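Local coordinates for protein putative isomerase (Sinorhizobium meliloti, PDB 2PPG) that is a putative isomerase of the enolase superfamily, in which an enolase-type N-terminal domain is joined to a TIM-barrel-like C-terminal domain, at residues Tyr159-Pro164 with Ser185-Ser190; Leu174-Gln179 with Arg205-Pro210; Ala189-Asp194 with Asp217-His222; Arg213-Met218 with Leu239-Ala244; Ser262-Val267 with Ala285-Gln290. All coordinates share one frame; numbering follows the deposited sequence.

Interaction 1 of 5, residues Tyr159-Pro164 with Ser185-Ser190; sequences YISGLP and SFKFAS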
# COMPACT_ATOMS: atom_id res chain seq x y z
N TYR A 159 -31.90 -22.09 5.56
CA TYR A 159 -31.15 -22.88 6.54
C TYR A 159 -31.74 -22.70 7.91
O TYR A 159 -32.20 -21.61 8.25
CB TYR A 159 -29.66 -22.57 6.52
CG TYR A 159 -29.25 -21.21 7.05
CD1 TYR A 159 -29.07 -21.01 8.42
CD2 TYR A 159 -28.99 -20.16 6.19
CE1 TYR A 159 -28.67 -19.80 8.91
CE2 TYR A 159 -28.58 -18.94 6.68
CZ TYR A 159 -28.43 -18.76 8.04
OH TYR A 159 -28.03 -17.55 8.57
N ILE A 160 -31.73 -23.78 8.68
CA ILE A 160 -32.20 -23.80 10.05
C ILE A 160 -31.25 -23.03 10.95
O ILE A 160 -30.06 -23.32 11.01
CB ILE A 160 -32.29 -25.25 10.57
CG1 ILE A 160 -33.32 -26.03 9.77
CG2 ILE A 160 -32.64 -25.27 12.05
CD1 ILE A 160 -34.73 -25.61 10.10
N SER A 161 -31.80 -22.04 11.63
CA SER A 161 -31.03 -21.17 12.50
C SER A 161 -31.54 -21.35 13.91
O SER A 161 -32.75 -21.39 14.13
CB SER A 161 -31.23 -19.72 12.10
OG SER A 161 -30.35 -18.87 12.81
N GLY A 162 -30.61 -21.45 14.85
CA GLY A 162 -30.96 -21.58 16.26
C GLY A 162 -31.54 -22.93 16.67
O GLY A 162 -32.48 -23.45 16.07
N LEU A 163 -30.96 -23.49 17.73
CA LEU A 163 -31.41 -24.77 18.24
C LEU A 163 -31.63 -24.63 19.73
O LEU A 163 -30.71 -24.87 20.50
CB LEU A 163 -30.36 -25.84 17.99
CG LEU A 163 -29.91 -25.99 16.54
CD1 LEU A 163 -28.67 -26.85 16.47
CD2 LEU A 163 -31.05 -26.56 15.69
N PRO A 164 -32.84 -24.20 20.13
CA PRO A 164 -33.11 -23.97 21.55
C PRO A 164 -33.37 -25.27 22.33
O PRO A 164 -34.52 -25.72 22.41
CB PRO A 164 -34.37 -23.07 21.54
CG PRO A 164 -34.74 -22.86 20.07
CD PRO A 164 -34.01 -23.91 19.29
N SER A 185 -28.98 -27.41 5.84
CA SER A 185 -28.06 -26.34 6.22
C SER A 185 -28.45 -25.87 7.61
O SER A 185 -29.65 -25.78 7.92
CB SER A 185 -28.13 -25.17 5.24
OG SER A 185 -27.56 -25.52 3.99
N PHE A 186 -27.46 -25.58 8.44
CA PHE A 186 -27.70 -25.32 9.85
C PHE A 186 -26.79 -24.23 10.37
O PHE A 186 -25.68 -24.05 9.87
CB PHE A 186 -27.53 -26.62 10.66
CG PHE A 186 -28.45 -27.72 10.21
CD1 PHE A 186 -29.69 -27.89 10.81
CD2 PHE A 186 -28.11 -28.53 9.14
CE1 PHE A 186 -30.57 -28.87 10.34
CE2 PHE A 186 -28.98 -29.50 8.67
CZ PHE A 186 -30.21 -29.67 9.27
N LYS A 187 -27.26 -23.48 11.36
CA LYS A 187 -26.42 -22.55 12.09
C LYS A 187 -26.77 -22.61 13.57
O LYS A 187 -27.93 -22.52 13.95
CB LYS A 187 -26.62 -21.12 11.58
CG LYS A 187 -25.58 -20.14 12.08
CD LYS A 187 -25.82 -18.76 11.54
CE LYS A 187 -26.89 -18.04 12.33
NZ LYS A 187 -27.40 -16.88 11.55
N PHE A 188 -25.76 -22.76 14.42
CA PHE A 188 -25.96 -22.66 15.86
C PHE A 188 -25.32 -21.39 16.40
O PHE A 188 -24.30 -20.94 15.88
CB PHE A 188 -25.38 -23.87 16.57
CG PHE A 188 -23.88 -23.95 16.51
CD1 PHE A 188 -23.09 -23.48 17.56
CD2 PHE A 188 -23.25 -24.52 15.43
CE1 PHE A 188 -21.72 -23.56 17.52
CE2 PHE A 188 -21.87 -24.60 15.39
CZ PHE A 188 -21.11 -24.13 16.44
N ALA A 189 -25.90 -20.84 17.45
CA ALA A 189 -25.33 -19.66 18.13
C ALA A 189 -24.31 -20.10 19.17
O ALA A 189 -24.58 -21.02 19.94
CB ALA A 189 -26.43 -18.82 18.79
N SER A 190 -23.15 -19.45 19.19
CA SER A 190 -22.12 -19.75 20.19
C SER A 190 -22.44 -19.36 21.66
O SER A 190 -21.92 -19.99 22.57
CB SER A 190 -20.75 -19.21 19.77
OG SER A 190 -20.70 -17.81 19.86
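Tyr159-Ser161 and Ser185-Ala189 run side by side as parallel strands, their axes 4.5 Å apart and 17° from exact alignment. The ladder has three backbone bonds. Ile160 gives its N-H to Ser185 O and takes one back from Lys187, with Lys187 N 2.8 Å from Ile160 O. Gly162 N, just past the strand, closes the ladder on Lys187 O.

Lys187 and Tyr159 carry the polar side of the sheet. The lysine leaves the backbone with CG anti to N (chi1 -168°). Its CB passes 3.6 Å from Tyr159 CE1. A bend at chi3 (81°) then turns the tip, and NZ donates to Tyr159 OH at 3.1 Å. On the way, Lys187 CE comes 3.6 Å from Ser161 OG. The amine has stronger partners beyond the pair, in salt bridges to Glu243 and Glu344. Glu344 also bonds Ser161 OG, which ties the two side chains together through one carboxylate. Near the start of the pair, Tyr159 CB sits 3.3 Å from Ser185 CB, a tight fit, while Ser185 OG accepts from Arg213 NE.

The two strands and helix 168-180 make a beta-alpha-beta unit of the TIM barrel. The other face of the pair turns to the helical layer. There Ile160 and Phe186 lie next to each other and point the same way, with Ile160 CB 3.7 Å from Phe186 CD1. Phe186 meets Gln179 of helix 168-180 and Leu208 of helix 197-208. Farther along, Leu163 CD1 reaches Phe188 CB loosely, at 4.4 Å.

Interaction 2 of 5, residues Leu174-Gln179 with Arg205-Pro210; sequences LAAAWQ and RERLGP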
# COMPACT_ATOMS: atom_id res chain seq x y z
N LEU A 174 -32.52 -31.97 17.74
CA LEU A 174 -33.38 -30.99 17.11
C LEU A 174 -32.95 -30.81 15.67
O LEU A 174 -33.77 -30.88 14.76
CB LEU A 174 -33.39 -29.66 17.86
CG LEU A 174 -34.52 -28.72 17.41
CD1 LEU A 174 -35.83 -29.47 17.18
CD2 LEU A 174 -34.73 -27.58 18.41
N ALA A 175 -31.65 -30.60 15.45
CA ALA A 175 -31.13 -30.51 14.09
C ALA A 175 -31.66 -31.67 13.27
O ALA A 175 -32.25 -31.46 12.20
CB ALA A 175 -29.61 -30.53 14.09
N ALA A 176 -31.47 -32.88 13.79
CA ALA A 176 -31.84 -34.12 13.10
C ALA A 176 -33.33 -34.18 12.70
O ALA A 176 -33.67 -34.75 11.66
CB ALA A 176 -31.47 -35.34 13.95
N ALA A 177 -34.18 -33.60 13.54
CA ALA A 177 -35.61 -33.53 13.26
C ALA A 177 -35.89 -32.67 12.03
O ALA A 177 -36.61 -33.09 11.11
CB ALA A 177 -36.35 -32.98 14.45
N TRP A 178 -35.31 -31.48 12.00
CA TRP A 178 -35.45 -30.58 10.86
C TRP A 178 -34.75 -31.12 9.63
O TRP A 178 -35.12 -30.79 8.50
CB TRP A 178 -34.95 -29.19 11.21
CG TRP A 178 -35.92 -28.47 12.04
CD1 TRP A 178 -35.86 -28.25 13.38
CD2 TRP A 178 -37.14 -27.87 11.59
NE1 TRP A 178 -36.96 -27.55 13.80
CE2 TRP A 178 -37.77 -27.31 12.72
CE3 TRP A 178 -37.77 -27.78 10.35
CZ2 TRP A 178 -38.99 -26.65 12.64
CZ3 TRP A 178 -38.99 -27.11 10.27
CH2 TRP A 178 -39.58 -26.55 11.41
N GLN A 179 -33.75 -31.96 9.84
CA GLN A 179 -33.08 -32.62 8.72
C GLN A 179 -34.07 -33.54 8.03
O GLN A 179 -34.16 -33.56 6.80
CB GLN A 179 -31.84 -33.38 9.19
CG GLN A 179 -31.07 -34.08 8.06
CD GLN A 179 -29.82 -34.81 8.56
OE1 GLN A 179 -29.83 -35.44 9.61
NE2 GLN A 179 -28.74 -34.72 7.80
N ARG A 205 -21.80 -32.49 13.49
CA ARG A 205 -21.22 -33.28 12.40
C ARG A 205 -21.45 -34.79 12.58
O ARG A 205 -21.71 -35.52 11.61
CB ARG A 205 -19.72 -32.99 12.26
CG ARG A 205 -19.04 -33.65 11.04
CD ARG A 205 -19.74 -33.31 9.72
NE ARG A 205 -19.68 -31.89 9.40
CZ ARG A 205 -20.33 -31.31 8.39
NH1 ARG A 205 -21.11 -32.02 7.59
NH2 ARG A 205 -20.20 -30.00 8.17
N GLU A 206 -21.37 -35.26 13.82
CA GLU A 206 -21.57 -36.67 14.09
C GLU A 206 -23.02 -37.02 13.83
O GLU A 206 -23.31 -37.95 13.08
CB GLU A 206 -21.17 -37.04 15.52
CG GLU A 206 -21.27 -38.54 15.83
CD GLU A 206 -20.33 -39.39 14.96
OE1 GLU A 206 -19.62 -38.81 14.11
OE2 GLU A 206 -20.31 -40.64 15.12
N ARG A 207 -23.92 -36.25 14.42
CA ARG A 207 -25.35 -36.52 14.33
C ARG A 207 -25.92 -36.38 12.92
O ARG A 207 -26.81 -37.13 12.55
CB ARG A 207 -26.13 -35.64 15.31
CG ARG A 207 -27.61 -35.99 15.44
CD ARG A 207 -27.81 -37.42 15.92
NE ARG A 207 -29.18 -37.90 15.77
CZ ARG A 207 -29.71 -38.30 14.62
NH1 ARG A 207 -28.99 -38.26 13.52
NH2 ARG A 207 -30.97 -38.72 14.57
N LEU A 208 -25.40 -35.44 12.13
CA LEU A 208 -26.04 -35.11 10.86
C LEU A 208 -25.40 -35.72 9.60
O LEU A 208 -26.05 -35.80 8.55
CB LEU A 208 -26.18 -33.59 10.70
CG LEU A 208 -26.88 -32.87 11.84
CD1 LEU A 208 -27.07 -31.40 11.53
CD2 LEU A 208 -28.22 -33.53 12.12
N GLY A 209 -24.15 -36.14 9.68
CA GLY A 209 -23.50 -36.76 8.54
C GLY A 209 -22.59 -35.79 7.80
O GLY A 209 -22.61 -34.58 8.07
N PRO A 210 -21.81 -36.31 6.85
CA PRO A 210 -20.77 -35.54 6.14
C PRO A 210 -21.26 -34.50 5.10
O PRO A 210 -20.50 -33.59 4.78
CB PRO A 210 -19.94 -36.63 5.43
CG PRO A 210 -20.48 -37.94 5.94
CD PRO A 210 -21.87 -37.70 6.38
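Gln179 and Leu208 share the one hydrogen bond between these two helix ends. Gln179 NE2 donates to Leu208 O over 3.0 Å, and the N-H points almost straight at the oxygen (170°). The oxygen lies in the plane of the side-chain amide, and the N-H uses a carbonyl lone pair. In Gln179, CG anti to the backbone N (chi1 -179°) and an extended chain carry the amide across to the other helix. The Gln179 and Leu208 side chains run alongside each other, pointing opposite ways.

Leu208 makes the apolar contacts. Its CD1 is 3.7 Å from Ala175 CB. Its other branch, CD2, rests against two polar atoms, 3.7 Å from Ala176 N and 3.5 Å from Gln179 OE1. The small alanines let helices 168-180 and 197-208, both in the outer layer of the barrel domain, come close together.

A flat group closes the outer side. The Arg207 guanidinium lies with one face over Ala176 CB, which is 3.5 Å from Arg207 CZ. Its charge is met by a salt bridge from Arg207 NE to Glu173.

Gly209, the first residue past the second helix, has a positive phi. Its O accepts from Arg205 NH1 at 3.0 Å.

Leu208 O belongs to the last turn of its helix, where the helix dipole would make carbonyl oxygens more negative. The amide of Gln179 probably offsets part of that and fixes one helix end against the other.

Interaction 3 of 5, residues Ala189-Asp194 with Asp217-His222; sequences ASPVAD and DMHWAH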
# COMPACT_ATOMS: atom_id res chain seq x y z
N ALA A 189 -25.90 -20.84 17.45
CA ALA A 189 -25.33 -19.66 18.13
C ALA A 189 -24.31 -20.10 19.17
O ALA A 189 -24.58 -21.02 19.94
CB ALA A 189 -26.43 -18.82 18.79
N SER A 190 -23.15 -19.45 19.19
CA SER A 190 -22.12 -19.75 20.19
C SER A 190 -22.44 -19.36 21.66
O SER A 190 -21.92 -19.99 22.57
CB SER A 190 -20.75 -19.21 19.77
OG SER A 190 -20.70 -17.81 19.86
N PRO A 191 -23.28 -18.31 21.89
CA PRO A 191 -23.82 -18.08 23.24
C PRO A 191 -24.60 -19.26 23.84
O PRO A 191 -25.06 -19.18 24.98
CB PRO A 191 -24.78 -16.90 23.04
CG PRO A 191 -24.25 -16.18 21.88
CD PRO A 191 -23.70 -17.24 20.96
N VAL A 192 -24.76 -20.33 23.08
CA VAL A 192 -25.55 -21.46 23.52
C VAL A 192 -24.66 -22.69 23.69
O VAL A 192 -25.01 -23.63 24.41
CB VAL A 192 -26.73 -21.73 22.54
CG1 VAL A 192 -27.11 -23.20 22.48
CG2 VAL A 192 -27.94 -20.87 22.90
N ALA A 193 -23.50 -22.67 23.04
CA ALA A 193 -22.57 -23.80 23.05
C ALA A 193 -21.89 -23.97 24.41
O ALA A 193 -20.75 -23.54 24.60
CB ALA A 193 -21.54 -23.65 21.94
N ASP A 194 -22.60 -24.61 25.33
CA ASP A 194 -22.16 -24.74 26.72
C ASP A 194 -20.81 -25.42 26.86
O ASP A 194 -19.96 -24.96 27.62
CB ASP A 194 -23.20 -25.49 27.54
CG ASP A 194 -24.58 -24.85 27.46
OD1 ASP A 194 -24.70 -23.64 27.76
OD2 ASP A 194 -25.53 -25.57 27.09
N ASP A 217 -22.60 -18.94 14.38
CA ASP A 217 -22.79 -17.52 14.63
C ASP A 217 -22.11 -17.17 15.95
O ASP A 217 -22.58 -17.54 17.01
CB ASP A 217 -24.29 -17.18 14.65
CG ASP A 217 -24.57 -15.70 14.91
OD1 ASP A 217 -23.65 -14.93 15.26
OD2 ASP A 217 -25.75 -15.30 14.76
N MSE A 218 -21.00 -16.44 15.88
CA MSE A 218 -20.15 -16.20 17.04
C MSE A 218 -20.45 -14.96 17.89
O MSE A 218 -19.77 -14.71 18.88
CB MSE A 218 -18.70 -16.16 16.60
CG MSE A 218 -18.23 -17.48 16.09
SE MSE A 218 -16.59 -17.26 15.12
CE MSE A 218 -16.74 -18.90 14.09
N HIS A 219 -21.45 -14.19 17.49
CA HIS A 219 -21.94 -13.08 18.31
C HIS A 219 -20.86 -12.09 18.79
O HIS A 219 -20.80 -11.76 19.98
CB HIS A 219 -22.77 -13.60 19.50
CG HIS A 219 -24.18 -13.93 19.15
ND1 HIS A 219 -24.53 -15.04 18.41
CD2 HIS A 219 -25.34 -13.28 19.41
CE1 HIS A 219 -25.84 -15.06 18.24
NE2 HIS A 219 -26.35 -14.00 18.84
N TRP A 220 -20.01 -11.64 17.86
CA TRP A 220 -19.25 -10.39 18.02
C TRP A 220 -18.15 -10.32 19.10
O TRP A 220 -17.02 -9.95 18.80
CB TRP A 220 -20.21 -9.20 18.23
CG TRP A 220 -21.20 -9.01 17.13
CD1 TRP A 220 -20.99 -8.39 15.94
CD2 TRP A 220 -22.58 -9.41 17.14
NE1 TRP A 220 -22.15 -8.39 15.19
CE2 TRP A 220 -23.14 -9.01 15.91
CE3 TRP A 220 -23.39 -10.08 18.06
CZ2 TRP A 220 -24.47 -9.25 15.57
CZ3 TRP A 220 -24.72 -10.32 17.72
CH2 TRP A 220 -25.24 -9.90 16.49
N ALA A 221 -18.48 -10.66 20.35
CA ALA A 221 -17.59 -10.43 21.50
C ALA A 221 -16.30 -11.25 21.48
O ALA A 221 -16.08 -12.07 22.38
CB ALA A 221 -18.35 -10.69 22.80
N HIS A 222 -15.46 -11.04 20.46
CA HIS A 222 -14.15 -11.69 20.35
C HIS A 222 -13.15 -10.76 19.68
O HIS A 222 -13.53 -9.93 18.84
CB HIS A 222 -14.23 -12.98 19.52
CG HIS A 222 -15.25 -13.96 20.00
ND1 HIS A 222 -15.10 -14.69 21.15
CD2 HIS A 222 -16.44 -14.33 19.46
CE1 HIS A 222 -16.16 -15.48 21.31
NE2 HIS A 222 -16.98 -15.28 20.30
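Asp217 O is gripped by three donors, one strong and two weak. Ser190 N gives the strong bond, 3.0 Å to Asp217 O and nearly straight at 172°. Ser190 OG adds a weak one to the same oxygen at 3.4 Å. His219 ND1 adds another weak one at 3.5 Å, with the oxygen in the plane of the imidazole at its edge. The site is where two neighbouring parallel strands of the TIM barrel give way to their beta-alpha loops. Ala189 and Asp217 form the parallel bridge between them here.

Ser190 holds OG between its backbone N and carbonyl carbon (chi1 72°). This brings the hydroxyl over the start of the second loop, 3.3 Å from Met218 CA. Met218 is modelled as selenomethionine.

His219 is set by an Asx turn, in which its N-H bonds to Asp217 OD1 at 3.2 Å. The turn, with some help from the weak ND1 bond, probably keeps the ring beside the first loop. Pro191 stands roughly square to the ring and packs over one face. Nearby, Ala43 touches Pro191 and Asn44 touches His219. Past the histidine, Trp220 bonds Glu270 through NE1 and packs on Val113 of a second subunit.

The proline CH-pi contact puts Pro191 CG 3.8 Å from the centroid of the His219 ring, offset toward the rim. Ala189 CB meets the same ring obliquely, 3.8 Å from His219 CE1.

Interaction 4 of 5, residues Arg213-Met218 with Leu239-Ala244; sequences RIACDM and LWFAEA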
# COMPACT_ATOMS: atom_id res chain seq x y z
N ARG A 213 -24.44 -28.78 5.64
CA ARG A 213 -23.69 -27.55 5.91
C ARG A 213 -24.02 -27.01 7.29
O ARG A 213 -25.18 -26.99 7.71
CB ARG A 213 -23.96 -26.48 4.85
CG ARG A 213 -23.49 -26.86 3.46
CD ARG A 213 -23.65 -25.70 2.49
NE ARG A 213 -25.05 -25.26 2.39
CZ ARG A 213 -25.47 -24.27 1.60
NH1 ARG A 213 -24.61 -23.62 0.83
NH2 ARG A 213 -26.75 -23.93 1.58
N ILE A 214 -22.97 -26.59 8.00
CA ILE A 214 -23.08 -26.19 9.40
C ILE A 214 -22.23 -24.95 9.66
O ILE A 214 -21.00 -24.98 9.59
CB ILE A 214 -22.62 -27.31 10.36
CG1 ILE A 214 -23.43 -28.59 10.15
CG2 ILE A 214 -22.79 -26.87 11.79
CD1 ILE A 214 -22.84 -29.80 10.86
N ALA A 215 -22.90 -23.86 9.96
CA ALA A 215 -22.23 -22.62 10.22
C ALA A 215 -22.27 -22.31 11.72
O ALA A 215 -23.02 -22.94 12.47
CB ALA A 215 -22.87 -21.51 9.42
N CYS A 216 -21.45 -21.35 12.14
CA CYS A 216 -21.43 -20.89 13.52
C CYS A 216 -21.60 -19.37 13.62
O CYS A 216 -20.84 -18.60 13.03
CB CYS A 216 -20.13 -21.30 14.17
SG CYS A 216 -19.97 -20.68 15.86
N ASP A 217 -22.60 -18.94 14.38
CA ASP A 217 -22.79 -17.52 14.63
C ASP A 217 -22.11 -17.17 15.95
O ASP A 217 -22.58 -17.54 17.01
CB ASP A 217 -24.29 -17.18 14.65
CG ASP A 217 -24.57 -15.70 14.91
OD1 ASP A 217 -23.65 -14.93 15.26
OD2 ASP A 217 -25.75 -15.30 14.76
N MSE A 218 -21.00 -16.44 15.88
CA MSE A 218 -20.15 -16.20 17.04
C MSE A 218 -20.45 -14.96 17.89
O MSE A 218 -19.77 -14.71 18.88
CB MSE A 218 -18.70 -16.16 16.60
CG MSE A 218 -18.23 -17.48 16.09
SE MSE A 218 -16.59 -17.26 15.12
CE MSE A 218 -16.74 -18.90 14.09
N LEU A 239 -16.59 -26.51 8.52
CA LEU A 239 -17.30 -25.26 8.84
C LEU A 239 -17.74 -24.51 7.58
O LEU A 239 -16.91 -24.13 6.75
CB LEU A 239 -16.46 -24.37 9.78
CG LEU A 239 -17.06 -23.11 10.42
CD1 LEU A 239 -18.33 -23.34 11.25
CD2 LEU A 239 -16.01 -22.39 11.24
N TRP A 240 -19.05 -24.33 7.45
CA TRP A 240 -19.68 -23.62 6.34
C TRP A 240 -19.33 -22.13 6.38
O TRP A 240 -18.71 -21.61 5.45
CB TRP A 240 -21.19 -23.82 6.42
CG TRP A 240 -22.00 -23.16 5.35
CD1 TRP A 240 -21.58 -22.78 4.09
CD2 TRP A 240 -23.39 -22.83 5.42
NE1 TRP A 240 -22.62 -22.21 3.40
CE2 TRP A 240 -23.75 -22.24 4.18
CE3 TRP A 240 -24.38 -22.97 6.41
CZ2 TRP A 240 -25.04 -21.79 3.92
CZ3 TRP A 240 -25.66 -22.53 6.14
CH2 TRP A 240 -25.98 -21.94 4.90
N PHE A 241 -19.71 -21.44 7.45
CA PHE A 241 -19.27 -20.06 7.61
C PHE A 241 -19.20 -19.54 9.05
O PHE A 241 -19.91 -20.01 9.93
CB PHE A 241 -20.06 -19.10 6.72
CG PHE A 241 -21.53 -18.97 7.08
CD1 PHE A 241 -21.94 -18.18 8.15
CD2 PHE A 241 -22.51 -19.58 6.29
CE1 PHE A 241 -23.30 -18.03 8.46
CE2 PHE A 241 -23.87 -19.43 6.59
CZ PHE A 241 -24.26 -18.65 7.66
N ALA A 242 -18.31 -18.58 9.27
CA ALA A 242 -18.21 -17.88 10.55
C ALA A 242 -18.96 -16.56 10.45
O ALA A 242 -18.67 -15.73 9.60
CB ALA A 242 -16.77 -17.63 10.89
N GLU A 243 -19.94 -16.36 11.32
CA GLU A 243 -20.73 -15.13 11.35
C GLU A 243 -20.34 -14.27 12.55
O GLU A 243 -20.05 -14.81 13.63
CB GLU A 243 -22.23 -15.46 11.38
CG GLU A 243 -23.14 -14.34 11.87
CD GLU A 243 -24.62 -14.66 11.73
OE1 GLU A 243 -24.95 -15.60 10.99
OE2 GLU A 243 -25.45 -13.97 12.36
N ALA A 244 -20.32 -12.96 12.36
CA ALA A 244 -19.99 -11.99 13.42
C ALA A 244 -18.86 -12.44 14.35
O ALA A 244 -19.08 -12.54 15.55
CB ALA A 244 -21.23 -11.66 14.22
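Arg213 lies along one face of Trp240 for nearly its whole length. Its CB starts 3.7 Å from Trp240 CD2. CD then sits over the five-membered ring, 3.8 Å from the centroid. The chain bends at chi3 (-59°), which lays the guanidinium on the indole with the planes 26° apart. Arg213 CZ is 3.4 Å from Trp240 CZ2, NH1 lies near NE1, and NH2 lies near CZ2 and CH2. Arg213 NE also bonds Ser185 OG. The other face of the indole is taken by Phe241.

Ala215 CB makes a CH-pi contact over the centre of the Phe241 ring, 3.4 Å from the centroid. Asp217 OD2 and Glu243 OE2 are 2.8 Å apart, two acceptors of like charge with no hydrogen bond between them. Glu243 OE1 is held by Gln290 and by a salt bridge to Lys187, whose pairing with Asp217 is long and weak.

Four backbone bonds join the two segments, Met218 N to Glu243 O being 2.9 Å.

With helix 224-234, the strands form a beta-alpha-beta unit of the barrel. Cys216, Met218 and Leu239 pack on that helix, and Ile214 on helix 197-208. Strand 185-189 flanks the pair on one side and strand 264-267 on the other.

Interaction 5 of 5, residues Ser262-Val267 with Ala285-Gln290; sequences STAIAV and ALAIVQ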
# COMPACT_ATOMS: atom_id res chain seq x y z
N SER A 262 -9.34 -20.34 6.04
CA SER A 262 -9.92 -20.58 4.72
C SER A 262 -11.45 -20.43 4.74
O SER A 262 -12.07 -20.27 3.69
CB SER A 262 -9.49 -21.93 4.16
OG SER A 262 -9.86 -22.95 5.06
N THR A 263 -12.03 -20.47 5.93
CA THR A 263 -13.47 -20.37 6.13
C THR A 263 -14.04 -19.01 5.73
O THR A 263 -13.48 -17.95 6.05
CB THR A 263 -13.84 -20.59 7.61
OG1 THR A 263 -13.54 -21.94 7.98
CG2 THR A 263 -15.34 -20.34 7.85
N ALA A 264 -15.18 -19.07 5.04
CA ALA A 264 -15.89 -17.90 4.59
C ALA A 264 -16.38 -17.08 5.80
O ALA A 264 -16.87 -17.64 6.77
CB ALA A 264 -17.04 -18.33 3.74
N ILE A 265 -16.21 -15.77 5.74
CA ILE A 265 -16.57 -14.90 6.86
C ILE A 265 -17.82 -14.12 6.53
O ILE A 265 -17.88 -13.47 5.48
CB ILE A 265 -15.45 -13.90 7.22
CG1 ILE A 265 -14.18 -14.63 7.68
CG2 ILE A 265 -15.91 -12.93 8.29
CD1 ILE A 265 -14.42 -15.67 8.70
N ALA A 266 -18.82 -14.19 7.41
CA ALA A 266 -20.13 -13.60 7.13
C ALA A 266 -20.46 -12.50 8.11
O ALA A 266 -20.34 -12.70 9.33
CB ALA A 266 -21.20 -14.67 7.18
N VAL A 267 -20.88 -11.35 7.58
CA VAL A 267 -21.27 -10.21 8.41
C VAL A 267 -22.37 -9.45 7.71
O VAL A 267 -22.65 -9.71 6.54
CB VAL A 267 -20.08 -9.25 8.68
CG1 VAL A 267 -19.01 -9.95 9.51
CG2 VAL A 267 -19.49 -8.70 7.37
N ALA A 285 -12.74 -8.10 3.75
CA ALA A 285 -13.06 -8.64 5.07
C ALA A 285 -14.20 -9.67 5.12
O ALA A 285 -14.38 -10.33 6.15
CB ALA A 285 -13.31 -7.48 6.05
N LEU A 286 -14.96 -9.83 4.03
CA LEU A 286 -16.08 -10.77 4.02
C LEU A 286 -16.26 -11.53 2.72
O LEU A 286 -16.15 -10.96 1.64
CB LEU A 286 -17.40 -10.06 4.35
CG LEU A 286 -17.94 -9.09 3.30
CD1 LEU A 286 -19.39 -8.76 3.54
CD2 LEU A 286 -17.10 -7.83 3.29
N ALA A 287 -16.58 -12.82 2.84
CA ALA A 287 -17.06 -13.64 1.73
C ALA A 287 -18.58 -13.53 1.53
O ALA A 287 -19.07 -13.67 0.41
CB ALA A 287 -16.70 -15.08 1.97
N ILE A 288 -19.32 -13.30 2.62
CA ILE A 288 -20.79 -13.30 2.61
C ILE A 288 -21.39 -12.07 3.31
O ILE A 288 -20.95 -11.73 4.40
CB ILE A 288 -21.33 -14.55 3.33
CG1 ILE A 288 -20.75 -15.83 2.71
CG2 ILE A 288 -22.85 -14.57 3.30
CD1 ILE A 288 -20.94 -17.09 3.56
N VAL A 289 -22.38 -11.42 2.69
CA VAL A 289 -23.15 -10.36 3.39
C VAL A 289 -24.47 -10.87 3.90
O VAL A 289 -25.17 -11.57 3.18
CB VAL A 289 -23.55 -9.13 2.51
CG1 VAL A 289 -22.80 -7.93 2.90
CG2 VAL A 289 -23.46 -9.43 1.04
N GLN A 290 -24.84 -10.46 5.11
CA GLN A 290 -26.08 -10.92 5.71
C GLN A 290 -27.02 -9.78 6.04
O GLN A 290 -27.22 -9.45 7.20
CB GLN A 290 -25.79 -11.75 6.96
CG GLN A 290 -25.04 -13.02 6.62
CD GLN A 290 -24.54 -13.73 7.85
OE1 GLN A 290 -23.83 -13.14 8.67
NE2 GLN A 290 -24.90 -15.00 7.99
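Ala285 opens the second segment by setting its O against the methyl branch Ile265 CG2, 3.7 Å away. The two segments belong to a beta-alpha-beta unit of the TIM barrel, in which helix 274-282 links the parallel strands 264-267 and 288-289.

Leu286 comes next. Its CG sits between the backbone N and carbonyl carbon (chi1 69°). Its CD1 meets Val267 CG2 at 3.8 Å, with the two side chains roughly perpendicular. Leu286 also packs on Arg280 and Val281 of helix 274-282.

Ala287 and Ile288 both turn their N-H to Ile265 O. The bond from Ile288 N is the sounder, at 3.2 Å and 160°, and that from Ala287 N is weak. Ala287 CB touches Ala264 CB at 3.7 Å. Ser225 of a third subunit packs on both alanines, so this end of the strand pair meets the subunit interface.

Ile288 is the bridge partner of Ala266, and their CB atoms are 3.9 Å apart. Its O accepts from Val267 N. Its CD1 reaches back toward Ala264 CB. Both Ile288 and Ala266 also touch Phe241 on the adjoining strand.

Val289 faces the other side of the sheet and meets Trp271 and Met277. Across the strands its CA approaches Val267 O in a CA-H...O contact.

Gln290 completes the ladder, with its N 2.7 Å from Val267 O. Its amide end lies over Ala266. Gln290 NE2 bonds Glu243 OE1, while Gln290 OE1 rests 3.4 Å from Ala266 CB.

How the interactions relate
Interactions 1, 4 and 5 lie on one curled sheet of the TIM barrel. Interactions 1 and 4 have centres about 9 Å apart and are joined by backbone bonds between Phe186 and both Arg213 and Ala215. Interactions 4 and 5 are equally close, joined by Ala242 O to Ala266 N (2.7 Å). Interaction 3 continues strands 185-189 and 213-217 into their loops and shares residues with interactions 1 and 4. Interaction 2 is in the helical layer, about 11 Å from interaction 1 between centres. It makes no touch with interaction 3 or 5. In the enolase superfamily the active site lies at the C-terminal ends of the barrel strands, and Lys187, Asp217 and Glu243 are probably in that region here.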